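PDB 6ONQ: cytochrome c XoxG from Methylobacterium extorquens, which binds heme c covalently and probably carries electrons in lanthanide-dependent methanol oxidation. Local coordinates for residues T84-G87 with Y88-H92. Numbering follows the deposited sequence.
Sequences TYSG and YRRYH
Arg89 lies one turn beyond Tyr85 on the same helix, and its side chain bends back to meet the phenol ring. The touching part is the junction of stem and guanidinium, CD and NE: Arg89 NE comes to 3.5 Å from Tyr85 CE2, while Arg89 CD, a methylene, lies 3.7 Å from Tyr85 OH. Ring and guanidinium planes are 19° apart, and the two side chains cross obliquely. The bend at chi3 (-35°) turns the guanidinium back over the preceding turn, with Ser86 CA lying near the edge of its plane. Arginine suits this partly exposed flank, since its aliphatic stem can lie against an aromatic ring while its charge stays near the surface; Tyr85 also makes a cation-pi contact with Lys179.

Beneath these side chains runs the alpha-helical i to i+4 ladder of helix 82-94, which leads into the CXXCH heme-attachment motif of this c-type cytochrome, with Cys95 bonded covalently to the heme and His99 an axial ligand of its iron. Arg90 N bonds to Ser86 O at 3.1 Å, whereas the bond from Arg89 N to Tyr85 O is weak at 3.4 Å.

Tyr88 N bonds to Thr84 O at 3.1 Å, and Tyr88 CB rests 3.4 Å from Tyr85 O. With CG anti to the backbone N (chi1 176°), the Tyr88 ring leads away to Arg175 and Pro176, a partly exposed setting that suits a ring ending in a hydroxyl. Gly87 O accepts from Tyr91 N at 2.9 Å. The buried Tyr91 ring packs on Leu159 and Leu163 of helix 156-167 and on His99, while its hydroxyl is hydrogen-bonded to Gly100 O.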
loop_
_atom_site.group_PDB
_atom_site.type_symbol
_atom_site.label_atom_id
_atom_site.label_comp_id
_atom_site.label_asym_id
_atom_site.label_seq_id
_atom_site.Cartn_x
_atom_site.Cartn_y
_atom_site.Cartn_z
ATOM N N THR A 84 -0.331 -5.995 -1.576
ATOM C CA THR A 84 -0.687 -5.652 -0.205
ATOM C C THR A 84 0.157 -6.453 0.779
ATOM O O THR A 84 0.713 -5.897 1.733
ATOM C CB THR A 84 -2.176 -5.874 0.048
ATOM O OG1 THR A 84 -2.948 -5.059 -0.843
ATOM C CG2 THR A 84 -2.522 -5.499 1.476
ATOM N N TYR A 85 0.277 -7.765 0.551
ATOM C CA TYR A 85 1.137 -8.597 1.391
ATOM C C TYR A 85 2.573 -8.081 1.373
ATOM O O TYR A 85 3.153 -7.784 2.425
ATOM C CB TYR A 85 1.066 -10.059 0.924
ATOM C CG TYR A 85 2.077 -10.991 1.569
ATOM C CD1 TYR A 85 1.843 -11.552 2.824
ATOM C CD2 TYR A 85 3.265 -11.315 0.919
ATOM C CE1 TYR A 85 2.768 -12.403 3.413
ATOM C CE2 TYR A 85 4.196 -12.165 1.503
ATOM C CZ TYR A 85 3.943 -12.706 2.748
ATOM O OH TYR A 85 4.868 -13.550 3.325
ATOM N N SER A 86 3.147 -7.933 0.178
ATOM C CA SER A 86 4.539 -7.516 0.064
ATOM C C SER A 86 4.763 -6.138 0.678
ATOM O O SER A 86 5.761 -5.915 1.375
ATOM C CB SER A 86 4.961 -7.531 -1.403
ATOM O OG SER A 86 6.238 -6.945 -1.565
ATOM N N GLY A 87 3.840 -5.203 0.434
ATOM C CA GLY A 87 3.980 -3.860 0.971
ATOM C C GLY A 87 3.929 -3.794 2.485
ATOM O O GLY A 87 4.598 -2.949 3.087
ATOM N N TYR A 88 3.133 -4.661 3.120
ATOM C CA TYR A 88 3.174 -4.758 4.577
ATOM C C TYR A 88 4.596 -5.031 5.050
ATOM O O TYR A 88 5.122 -4.334 5.926
ATOM C CB TYR A 88 2.223 -5.853 5.079
ATOM C CG TYR A 88 2.282 -6.081 6.591
ATOM C CD1 TYR A 88 3.269 -6.882 7.161
ATOM C CD2 TYR A 88 1.350 -5.496 7.449
ATOM C CE1 TYR A 88 3.337 -7.081 8.535
ATOM C CE2 TYR A 88 1.413 -5.693 8.831
ATOM C CZ TYR A 88 2.410 -6.489 9.366
ATOM O OH TYR A 88 2.492 -6.701 10.729
ATOM N N ARG A 89 5.242 -6.037 4.462
ATOM C CA ARG A 89 6.550 -6.432 4.958
ATOM C C ARG A 89 7.572 -5.329 4.734
ATOM O O ARG A 89 8.347 -5.001 5.641
ATOM C CB ARG A 89 6.973 -7.753 4.311
ATOM C CG ARG A 89 6.154 -8.941 4.842
ATOM C CD ARG A 89 6.475 -10.277 4.168
ATOM N NE ARG A 89 6.802 -10.130 2.754
ATOM C CZ ARG A 89 7.989 -10.428 2.233
ATOM N NH1 ARG A 89 8.956 -10.894 3.020
ATOM N NH2 ARG A 89 8.208 -10.261 0.931
ATOM N N ARG A 90 7.563 -4.715 3.552
ATOM C CA ARG A 90 8.472 -3.604 3.305
ATOM C C ARG A 90 8.212 -2.451 4.265
ATOM O O ARG A 90 9.151 -1.763 4.692
ATOM C CB ARG A 90 8.344 -3.147 1.858
ATOM C CG ARG A 90 8.550 -4.268 0.879
ATOM C CD ARG A 90 10.008 -4.689 0.865
ATOM N NE ARG A 90 10.198 -5.957 0.165
ATOM C CZ ARG A 90 11.382 -6.532 -0.031
ATOM N NH1 ARG A 90 11.460 -7.687 -0.683
ATOM N NH2 ARG A 90 12.486 -5.950 0.425
ATOM N N TYR A 91 6.944 -2.225 4.627
ATOM C CA TYR A 91 6.625 -1.151 5.564
ATOM C C TYR A 91 7.216 -1.427 6.937
ATOM O O TYR A 91 7.883 -0.566 7.525
ATOM C CB TYR A 91 5.117 -0.966 5.680
ATOM C CG TYR A 91 4.755 0.095 6.682
ATOM C CD1 TYR A 91 4.773 1.437 6.336
ATOM C CD2 TYR A 91 4.418 -0.237 7.977
ATOM C CE1 TYR A 91 4.449 2.413 7.254
ATOM C CE2 TYR A 91 4.094 0.731 8.906
ATOM C CZ TYR A 91 4.110 2.049 8.543
ATOM O OH TYR A 91 3.797 3.009 9.476
ATOM N N HIS A 92 6.948 -2.620 7.477
ATOM C CA HIS A 92 7.508 -3.022 8.764
ATOM C C HIS A 92 9.033 -2.915 8.765
ATOM O O HIS A 92 9.635 -2.449 9.743
ATOM C CB HIS A 92 7.056 -4.446 9.080
ATOM C CG HIS A 92 7.516 -4.950 10.415
ATOM N ND1 HIS A 92 8.825 -5.300 10.670
ATOM C CD2 HIS A 92 6.833 -5.182 11.562
ATOM C CE1 HIS A 92 8.931 -5.713 11.920
ATOM N NE2 HIS A 92 7.737 -5.653 12.482
#